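Local structure of aryl acylamidase (bacterium CSBL00001, 4YJ6) at residues A[62-65]-A[66-70]; A[257-260]-A[261-264]; A[336-340]-A[341-345]. The protein probably hydrolyses the amide bond of N-acylated arylamines, as an aryl acylamidase of the amidase signature family. All coordinates share one frame; numbering follows the deposited sequence.

Contact 1 (A[62-65]-A[66-70]); sequences ALER and RIMQG
The carbonyl oxygen of L63 receives the backbone N-H of I67 at 2.9 Å between I67 N and L63 O, with an angle of 164° at the hydrogen, one of four successive i-to-i+4 bonds that run through this part of the helix. M68 N reaches E64 O at 2.9 Å, while R66 N and Q69 N bond to A62 O and R65 O. On one side of the helix the guanidinium of R66 lies against L63, whose CD2 sits over one guanidinium face near its rim, 3.9 Å from R66 NH2. The same methyl carbon also meets I67, with L63 CD2 4.1 Å from I67 CG1. R66 has CG beside its backbone N (chi1 -73°) and a bend at chi3, which carry the guanidinium back along the helix to L63; its NH1 forms a salt bridge with D124. R65 departs differently, crossing R66 at about a right angle, with R65 NH2 3.6 Å from R66 CG and salt-bridged to E71. G70, with positive phi, leaves the helical path in a Schellman motif. These residues lie toward the C-terminal end of helix 53-69 at the protein surface, where L63, E64 and I67 rest on P27 of helix 27-45.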
ATOM      1  N   ALA A  62     -28.978  -5.155  -5.420  1.00 11.73           N
ATOM      2  CA  ALA A  62     -28.947  -5.436  -6.848  1.00 14.99           C
ATOM      3  C   ALA A  62     -28.146  -6.723  -7.119  1.00 13.20           C
ATOM      4  O   ALA A  62     -28.510  -7.524  -7.978  1.00 13.19           O
ATOM      5  CB  ALA A  62     -28.347  -4.229  -7.609  1.00 14.92           C
ATOM      6  N   LEU A  63     -27.068  -6.918  -6.365  1.00 10.74           N
ATOM      7  CA  LEU A  63     -26.233  -8.117  -6.548  1.00 11.92           C
ATOM      8  C   LEU A  63     -27.037  -9.340  -6.116  1.00 13.11           C
ATOM      9  O   LEU A  63     -27.040 -10.401  -6.780  1.00 13.91           O
ATOM     10  CB  LEU A  63     -24.975  -7.987  -5.684  1.00 11.75           C
ATOM     11  CG  LEU A  63     -23.661  -8.656  -6.132  1.00 20.33           C
ATOM     12  CD1 LEU A  63     -22.782  -9.033  -4.934  1.00 15.80           C
ATOM     13  CD2 LEU A  63     -23.712  -9.750  -7.197  1.00 16.00           C
ATOM     14  N   GLU A  64     -27.752  -9.179  -5.011  1.00 13.75           N
ATOM     15  CA  GLU A  64     -28.573 -10.274  -4.510  1.00 13.57           C
ATOM     16  C   GLU A  64     -29.616 -10.649  -5.560  1.00 14.07           C
ATOM     17  O   GLU A  64     -29.839 -11.847  -5.817  1.00 13.59           O
ATOM     18  CB  GLU A  64     -29.244  -9.877  -3.209  1.00 14.37           C
ATOM     19  CG  GLU A  64     -30.232 -10.951  -2.691  1.00 16.10           C
ATOM     20  CD  GLU A  64     -31.029 -10.462  -1.505  1.00 22.00           C
ATOM     21  OE1 GLU A  64     -30.710 -10.852  -0.360  1.00 22.72           O
ATOM     22  OE2 GLU A  64     -31.988  -9.677  -1.717  1.00 25.52           O
ATOM     23  N   ARG A  65     -30.235  -9.643  -6.187  1.00 12.47           N
ATOM     24  CA  ARG A  65     -31.240  -9.954  -7.209  1.00 15.51           C
ATOM     25  C   ARG A  65     -30.622 -10.716  -8.381  1.00 16.05           C
ATOM     26  O   ARG A  65     -31.181 -11.701  -8.846  1.00 16.49           O
ATOM     27  CB  ARG A  65     -31.939  -8.693  -7.696  1.00 12.93           C
ATOM     28  CG  ARG A  65     -33.150  -9.014  -8.600  1.00 17.70           C
ATOM     29  CD  ARG A  65     -33.583  -7.794  -9.485  1.00 16.82           C
ATOM     30  NE  ARG A  65     -32.499  -7.377 -10.367  1.00 14.84           N
ATOM     31  CZ  ARG A  65     -32.128  -8.026 -11.468  1.00 17.45           C
ATOM     32  NH1 ARG A  65     -32.778  -9.103 -11.866  1.00 17.95           N
ATOM     33  NH2 ARG A  65     -31.101  -7.601 -12.183  1.00 17.00           N
ATOM     34  N   ARG A  66     -29.454 -10.285  -8.858  1.00 12.85           N
ATOM     35  CA  ARG A  66     -28.800 -10.981  -9.948  1.00 14.51           C
ATOM     36  C   ARG A  66     -28.442 -12.423  -9.570  1.00 15.92           C
ATOM     37  O   ARG A  66     -28.619 -13.334 -10.376  1.00 16.87           O
ATOM     38  CB  ARG A  66     -27.546 -10.240 -10.398  1.00 12.51           C
ATOM     39  CG  ARG A  66     -27.885  -8.961 -11.179  1.00 14.49           C
ATOM     40  CD  ARG A  66     -26.614  -8.345 -11.756  1.00 18.20           C
ATOM     41  NE  ARG A  66     -25.933  -7.501 -10.778  1.00 15.15           N
ATOM     42  CZ  ARG A  66     -24.632  -7.541 -10.491  1.00 17.37           C
ATOM     43  NH1 ARG A  66     -23.806  -8.429 -11.074  1.00 16.23           N
ATOM     44  NH2 ARG A  66     -24.156  -6.669  -9.605  1.00 16.27           N
ATOM     45  N   ILE A  67     -27.942 -12.629  -8.350  1.00 14.18           N
ATOM     46  CA  ILE A  67     -27.610 -13.985  -7.897  1.00 15.91           C
ATOM     47  C   ILE A  67     -28.862 -14.863  -7.876  1.00 19.77           C
ATOM     48  O   ILE A  67     -28.839 -16.025  -8.307  1.00 20.29           O
ATOM     49  CB  ILE A  67     -26.997 -13.938  -6.479  1.00 16.21           C
ATOM     50  CG1 ILE A  67     -25.585 -13.355  -6.575  1.00 14.41           C
ATOM     51  CG2 ILE A  67     -27.012 -15.340  -5.811  1.00 18.80           C
ATOM     52  CD1 ILE A  67     -24.942 -13.126  -5.202  1.00 17.77           C
HETATM   53  N   MSE A  68     -29.955 -14.315  -7.365  1.00 16.32           N
HETATM   54  CA  MSE A  68     -31.182 -15.110  -7.242  1.00 18.23           C
HETATM   55  C   MSE A  68     -31.772 -15.435  -8.614  1.00 23.77           C
HETATM   56  O   MSE A  68     -32.333 -16.517  -8.799  1.00 22.78           O
HETATM   57  CB  MSE A  68     -32.206 -14.398  -6.350  1.00 23.72           C
HETATM   58  CG  MSE A  68     -31.713 -14.359  -4.887  1.00 28.92           C
HETATM   59 SE   MSE A  68     -30.860 -16.027  -4.224  0.25 30.51          SE
HETATM   60  CE  MSE A  68     -32.485 -16.836  -3.533  1.00 39.40           C
ATOM     61  N   GLN A  69     -31.582 -14.541  -9.585  1.00 20.28           N
ATOM     62  CA  GLN A  69     -32.118 -14.753 -10.934  1.00 21.59           C
ATOM     63  C   GLN A  69     -31.136 -15.420 -11.869  1.00 20.89           C
ATOM     64  O   GLN A  69     -31.452 -15.647 -13.038  1.00 23.11           O
ATOM     65  CB  GLN A  69     -32.586 -13.424 -11.535  1.00 21.23           C
ATOM     66  CG  GLN A  69     -33.572 -12.711 -10.649  1.00 27.10           C
ATOM     67  CD  GLN A  69     -34.870 -13.464 -10.551  1.00 33.66           C
ATOM     68  OE1 GLN A  69     -35.482 -13.771 -11.574  1.00 36.91           O
ATOM     69  NE2 GLN A  69     -35.291 -13.793  -9.322  1.00 36.36           N
ATOM     70  N   GLY A  70     -29.937 -15.734 -11.376  1.00 19.19           N
ATOM     71  CA  GLY A  70     -28.932 -16.399 -12.188  1.00 20.59           C
ATOM     72  C   GLY A  70     -28.337 -15.559 -13.297  1.00 21.36           C
ATOM     73  O   GLY A  70     -27.893 -16.086 -14.310  1.00 23.11           O
TER

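Contact 2 (A[257-260]-A[261-264]); sequences DFTS and ALAQ
A run of turns led by an Asx turn at D257 links F258 to A261 and T259 to L262 in the loop between helix 231-241 and strand 270-273. L262 N donates to T259 O at 3.2 Å, entering from well above the carbonyl plane, and a weak bond links A261 N to F258 O. With these i-to-i+3 links the chain coils, but no regular helix forms. Over the first of them the side chain of L262 folds back on T259, with L262 CD1 4.0 Å from T259 CB; CG beside the backbone N (chi1 -66°) gives it that direction. Upstream, D257 OD1 accepts from T259 N, which comes from above the carboxylate plane, and from T259 OG1 at 2.7 Å on the syn side. S260 OG turns back to D257 O, 2.7 Å away, and S260 N shares that acceptor. A261 and L262 meet I471 of helix 467-480, while N239 also bonds to D257 OD1. A water joins T259 O, at 2.8 Å, to A263 N. Water and the serine hydroxyl thus meet backbone groups that lack regular helical bonds, and the several donors at D257 OD1 would be expected to favour the ionised acid.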
ATOM      1  N   ASP A 257      -2.764 -14.562 -15.308  1.00 13.38           N
ATOM      2  CA  ASP A 257      -3.562 -15.154 -14.256  1.00 15.68           C
ATOM      3  C   ASP A 257      -2.647 -15.277 -13.038  1.00 12.50           C
ATOM      4  O   ASP A 257      -1.806 -16.160 -12.953  1.00 13.63           O
ATOM      5  CB  ASP A 257      -4.123 -16.522 -14.682  1.00 18.15           C
ATOM      6  CG  ASP A 257      -4.806 -17.255 -13.555  1.00 19.11           C
ATOM      7  OD1 ASP A 257      -5.020 -16.659 -12.490  1.00 13.46           O
ATOM      8  OD2 ASP A 257      -5.136 -18.463 -13.737  1.00 22.28           O
ATOM      9  N   PHE A 258      -2.815 -14.363 -12.096  1.00 11.73           N
ATOM     10  CA  PHE A 258      -1.952 -14.324 -10.924  1.00 11.45           C
ATOM     11  C   PHE A 258      -2.100 -15.591 -10.079  1.00 12.35           C
ATOM     12  O   PHE A 258      -1.177 -15.970  -9.353  1.00 11.92           O
ATOM     13  CB  PHE A 258      -2.322 -13.086 -10.084  1.00 12.32           C
ATOM     14  CG  PHE A 258      -1.703 -11.810 -10.605  1.00 13.31           C
ATOM     15  CD1 PHE A 258      -2.168 -11.214 -11.784  1.00 12.86           C
ATOM     16  CD2 PHE A 258      -0.641 -11.225  -9.920  1.00 10.64           C
ATOM     17  CE1 PHE A 258      -1.571 -10.024 -12.271  1.00 12.32           C
ATOM     18  CE2 PHE A 258      -0.054 -10.026 -10.368  1.00 11.20           C
ATOM     19  CZ  PHE A 258      -0.519  -9.436 -11.568  1.00 10.32           C
ATOM     20  N   THR A 259      -3.271 -16.228 -10.125  1.00 12.43           N
ATOM     21  CA  THR A 259      -3.452 -17.428  -9.290  1.00 15.25           C
ATOM     22  C   THR A 259      -2.622 -18.600  -9.801  1.00 13.90           C
ATOM     23  O   THR A 259      -2.385 -19.565  -9.071  1.00 15.34           O
ATOM     24  CB  THR A 259      -4.954 -17.859  -9.163  1.00 16.67           C
ATOM     25  OG1 THR A 259      -5.430 -18.335 -10.420  1.00 16.98           O
ATOM     26  CG2 THR A 259      -5.818 -16.697  -8.681  1.00 15.35           C
ATOM     27  N   SER A 260      -2.187 -18.531 -11.053  1.00 14.00           N
ATOM     28  CA  SER A 260      -1.434 -19.624 -11.647  1.00 16.22           C
ATOM     29  C   SER A 260      -0.061 -19.790 -10.989  1.00 15.03           C
ATOM     30  O   SER A 260       0.553 -20.853 -11.084  1.00 16.87           O
ATOM     31  CB  SER A 260      -1.275 -19.458 -13.162  1.00 18.12           C
ATOM     32  OG  SER A 260      -0.355 -18.410 -13.485  1.00 16.63           O
ATOM     33  N   ALA A 261       0.411 -18.747 -10.331  1.00 11.99           N
ATOM     34  CA  ALA A 261       1.733 -18.756  -9.700  1.00 14.89           C
ATOM     35  C   ALA A 261       1.713 -19.261  -8.254  1.00 14.36           C
ATOM     36  O   ALA A 261       2.776 -19.537  -7.671  1.00 14.30           O
ATOM     37  CB  ALA A 261       2.298 -17.345  -9.721  1.00 16.29           C
ATOM     38  N   LEU A 262       0.529 -19.395  -7.663  1.00 13.59           N
ATOM     39  CA  LEU A 262       0.447 -19.726  -6.230  1.00 11.85           C
ATOM     40  C   LEU A 262       1.128 -21.051  -5.893  1.00 14.98           C
ATOM     41  O   LEU A 262       1.783 -21.152  -4.864  1.00 15.35           O
ATOM     42  CB  LEU A 262      -1.004 -19.803  -5.731  1.00 14.25           C
ATOM     43  CG  LEU A 262      -1.742 -18.455  -5.776  1.00 12.71           C
ATOM     44  CD1 LEU A 262      -3.253 -18.664  -5.615  1.00 15.54           C
ATOM     45  CD2 LEU A 262      -1.155 -17.451  -4.764  1.00 12.19           C
ATOM     46  N   ALA A 263       0.995 -22.045  -6.756  1.00 16.06           N
ATOM     47  CA  ALA A 263       1.558 -23.372  -6.459  1.00 17.25           C
ATOM     48  C   ALA A 263       2.913 -23.637  -7.101  1.00 19.02           C
ATOM     49  O   ALA A 263       3.421 -24.767  -7.055  1.00 22.20           O
ATOM     50  CB  ALA A 263       0.565 -24.467  -6.896  1.00 18.21           C
ATOM     51  N   GLN A 264       3.522 -22.621  -7.692  1.00 15.62           N
ATOM     52  CA  GLN A 264       4.691 -22.821  -8.517  1.00 18.27           C
ATOM     53  C   GLN A 264       5.951 -23.197  -7.720  1.00 21.14           C
ATOM     54  O   GLN A 264       6.805 -23.923  -8.223  1.00 20.70           O
ATOM     55  CB  GLN A 264       4.946 -21.526  -9.247  1.00 23.19           C
ATOM     56  CG  GLN A 264       5.993 -21.604 -10.265  1.00 27.78           C
ATOM     57  CD  GLN A 264       5.867 -20.435 -11.206  1.00 35.60           C
ATOM     58  OE1 GLN A 264       6.813 -19.670 -11.369  1.00 41.53           O
ATOM     59  NE2 GLN A 264       4.674 -20.269 -11.823  1.00 40.01           N
TER
HETATM   60  O   HOH W   1      -1.304 -22.097  -8.578  1.00 17.71           O

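Contact 3 (A[336-340]-A[341-345]); sequences ALRKE and GIDLY
R338 and D343 lie side by side and point the same way, yet their charged ends do not pair directly: the guanidinium and carboxylate planes are 72° apart, and R338 NH1 stays 4.3 Å from D343 OD1. The close approach is made lower down, where D343 OD1 lies 3.3 Å from R338 CD. A water spans the ends, accepting from R338 NH1 in the guanidinium plane and donating to D343 OD2 at 2.6 Å. Y345 crosses R338 at about a right angle, and its CD2 rests over one guanidinium face, 3.6 Å from R338 NH1, with the two planes 32° apart. The arginine gets there with CG anti to the backbone N (chi1 178°) and a bend at chi3, while its NH2 bonds to Q335. Replacing R338 by an alanine would probably leave D343 without its water-mediated cationic mate and strip the Y345 ring of the guanidinium lying against it. Elsewhere L337 crosses L344 at a slant, CD1 to CD1 at 3.8 Å, and both leucines touch loop residues, Y136 and I100 respectively. The backbone turns through a Schellman motif: I342 N bonds to L337 O at 2.9 Å and G341 N to R338 O, also at 2.9 Å. G341 has the positive phi at which a beta carbon would collide with E340 O. Beyond it D343 OD1 accepts from Y345 N at 3.0 Å in an Asx turn. The carboxylate thus shapes the loop after helix 315-339 through OD1 and bonds the bridging water through OD2, and the opposite charges are likely to attract at this distance.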
ATOM      1  N   ALA A 336      -3.438  24.390  -8.162  1.00 19.21           N
ATOM      2  CA  ALA A 336      -4.749  24.221  -8.819  1.00 21.62           C
ATOM      3  C   ALA A 336      -5.888  24.433  -7.815  1.00 23.94           C
ATOM      4  O   ALA A 336      -6.877  25.090  -8.134  1.00 22.67           O
ATOM      5  CB  ALA A 336      -4.868  22.858  -9.473  1.00 21.58           C
ATOM      6  N   LEU A 337      -5.757  23.901  -6.606  1.00 21.33           N
ATOM      7  CA  LEU A 337      -6.792  24.091  -5.584  1.00 21.55           C
ATOM      8  C   LEU A 337      -6.952  25.571  -5.254  1.00 22.68           C
ATOM      9  O   LEU A 337      -8.077  26.050  -5.101  1.00 24.17           O
ATOM     10  CB  LEU A 337      -6.469  23.317  -4.284  1.00 21.79           C
ATOM     11  CG  LEU A 337      -6.619  21.796  -4.422  1.00 22.12           C
ATOM     12  CD1 LEU A 337      -6.045  21.056  -3.226  1.00 19.89           C
ATOM     13  CD2 LEU A 337      -8.085  21.474  -4.590  1.00 20.23           C
ATOM     14  N   ARG A 338      -5.835  26.291  -5.143  1.00 21.11           N
ATOM     15  CA  ARG A 338      -5.911  27.715  -4.830  1.00 24.49           C
ATOM     16  C   ARG A 338      -6.674  28.448  -5.924  1.00 24.97           C
ATOM     17  O   ARG A 338      -7.496  29.334  -5.642  1.00 23.75           O
ATOM     18  CB  ARG A 338      -4.533  28.342  -4.698  1.00 24.33           C
ATOM     19  CG  ARG A 338      -4.599  29.848  -4.413  1.00 24.92           C
ATOM     20  CD  ARG A 338      -3.301  30.376  -3.865  1.00 27.66           C
ATOM     21  NE  ARG A 338      -2.242  30.257  -4.846  1.00 25.86           N
ATOM     22  CZ  ARG A 338      -0.984  30.627  -4.627  1.00 32.97           C
ATOM     23  NH1 ARG A 338      -0.634  31.154  -3.452  1.00 30.36           N
ATOM     24  NH2 ARG A 338      -0.076  30.486  -5.593  1.00 32.07           N
ATOM     25  N   LYS A 339      -6.399  28.086  -7.175  1.00 21.61           N
ATOM     26  CA  LYS A 339      -7.095  28.699  -8.309  1.00 24.92           C
ATOM     27  C   LYS A 339      -8.600  28.438  -8.231  1.00 29.49           C
ATOM     28  O   LYS A 339      -9.417  29.277  -8.639  1.00 29.99           O
ATOM     29  CB  LYS A 339      -6.533  28.154  -9.621  1.00 28.38           C
ATOM     30  CG  LYS A 339      -7.226  28.714 -10.854  1.00 34.74           C
ATOM     31  CD  LYS A 339      -6.500  28.332 -12.140  1.00 36.84           C
ATOM     32  CE  LYS A 339      -7.215  28.907 -13.368  1.00 42.49           C
ATOM     33  NZ  LYS A 339      -7.181  30.401 -13.369  1.00 46.42           N
ATOM     34  N   GLU A 340      -8.966  27.279  -7.696  1.00 25.46           N
ATOM     35  CA  GLU A 340     -10.360  26.910  -7.519  1.00 28.42           C
ATOM     36  C   GLU A 340     -10.980  27.488  -6.238  1.00 31.23           C
ATOM     37  O   GLU A 340     -12.150  27.251  -5.944  1.00 31.62           O
ATOM     38  CB  GLU A 340     -10.505  25.393  -7.555  1.00 30.54           C
ATOM     39  CG  GLU A 340     -10.612  24.849  -8.966  1.00 35.42           C
ATOM     40  CD  GLU A 340     -11.935  25.241  -9.641  1.00 43.75           C
ATOM     41  OE1 GLU A 340     -11.878  25.917 -10.693  1.00 46.77           O
ATOM     42  OE2 GLU A 340     -13.026  24.878  -9.124  1.00 47.37           O
ATOM     43  N   GLY A 341     -10.204  28.252  -5.481  1.00 28.11           N
ATOM     44  CA  GLY A 341     -10.729  28.914  -4.299  1.00 28.83           C
ATOM     45  C   GLY A 341     -10.469  28.230  -2.962  1.00 30.42           C
ATOM     46  O   GLY A 341     -11.047  28.610  -1.948  1.00 25.89           O
ATOM     47  N   ILE A 342      -9.592  27.230  -2.933  1.00 23.88           N
ATOM     48  CA  ILE A 342      -9.224  26.627  -1.659  1.00 22.49           C
ATOM     49  C   ILE A 342      -7.728  26.812  -1.458  1.00 24.63           C
ATOM     50  O   ILE A 342      -6.935  26.092  -2.044  1.00 23.21           O
ATOM     51  CB  ILE A 342      -9.576  25.137  -1.607  1.00 24.38           C
ATOM     52  CG1 ILE A 342     -11.049  24.963  -2.002  1.00 30.26           C
ATOM     53  CG2 ILE A 342      -9.314  24.574  -0.210  1.00 24.23           C
ATOM     54  CD1 ILE A 342     -11.538  23.546  -1.916  1.00 31.88           C
ATOM     55  N   ASP A 343      -7.357  27.775  -0.620  1.00 22.90           N
ATOM     56  CA  ASP A 343      -5.983  28.274  -0.592  1.00 24.46           C
ATOM     57  C   ASP A 343      -5.236  27.680   0.603  1.00 24.13           C
ATOM     58  O   ASP A 343      -5.437  28.098   1.748  1.00 21.21           O
ATOM     59  CB  ASP A 343      -6.012  29.800  -0.476  1.00 26.27           C
ATOM     60  CG  ASP A 343      -4.640  30.436  -0.618  1.00 29.51           C
ATOM     61  OD1 ASP A 343      -3.630  29.704  -0.655  1.00 24.78           O
ATOM     62  OD2 ASP A 343      -4.573  31.683  -0.698  1.00 29.07           O
ATOM     63  N   LEU A 344      -4.377  26.696   0.319  1.00 21.20           N
ATOM     64  CA  LEU A 344      -3.607  25.989   1.337  1.00 20.67           C
ATOM     65  C   LEU A 344      -2.268  26.685   1.599  1.00 22.39           C
ATOM     66  O   LEU A 344      -1.524  26.295   2.493  1.00 23.13           O
ATOM     67  CB  LEU A 344      -3.389  24.533   0.893  1.00 20.75           C
ATOM     68  CG  LEU A 344      -4.704  23.753   0.858  1.00 19.52           C
ATOM     69  CD1 LEU A 344      -4.633  22.519  -0.063  1.00 20.94           C
ATOM     70  CD2 LEU A 344      -5.086  23.351   2.280  1.00 24.54           C
ATOM     71  N   TYR A 345      -1.958  27.712   0.821  1.00 21.30           N
ATOM     72  CA  TYR A 345      -0.777  28.518   1.091  1.00 23.58           C
ATOM     73  C   TYR A 345      -1.085  29.612   2.118  1.00 26.50           C
ATOM     74  O   TYR A 345      -0.213  30.027   2.885  1.00 25.80           O
ATOM     75  CB  TYR A 345      -0.287  29.173  -0.183  1.00 25.61           C
ATOM     76  CG  TYR A 345       0.422  28.254  -1.147  1.00 23.84           C
ATOM     77  CD1 TYR A 345       1.758  27.901  -0.948  1.00 24.60           C
ATOM     78  CD2 TYR A 345      -0.227  27.770  -2.281  1.00 24.37           C
ATOM     79  CE1 TYR A 345       2.413  27.073  -1.838  1.00 25.58           C
ATOM     80  CE2 TYR A 345       0.427  26.947  -3.180  1.00 24.38           C
ATOM     81  CZ  TYR A 345       1.743  26.603  -2.948  1.00 24.78           C
ATOM     82  OH  TYR A 345       2.416  25.791  -3.823  1.00 25.05           O
TER
HETATM   83  O   HOH W   2      -2.155  32.404  -1.119  1.00 35.67           O

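How the contacts relate
The three contacts illustrate how a chain finishes or replaces a helix, each on a different element: contact 1 on helix 53-69, contact 2 in the loop between helix 231-241 and strand 270-273, contact 3 at the end of helix 315-339 and its following loop. Contacts 1 and 3 are surface sites, each with a glycine in a Schellman motif; contact 2 is partly buried. Contacts 2 and 3 each contain an Asx turn of their own. Arginines carry much of the packing in contacts 1 and 3, reaching acids outside the segments in contact 1 and a water in contact 3, whereas backbone bonds cross contact 2, with hydroxyls fastening the turn before it. Centres lie about 30 Å apart for contacts 1 and 2, about 47 Å for 2 and 3.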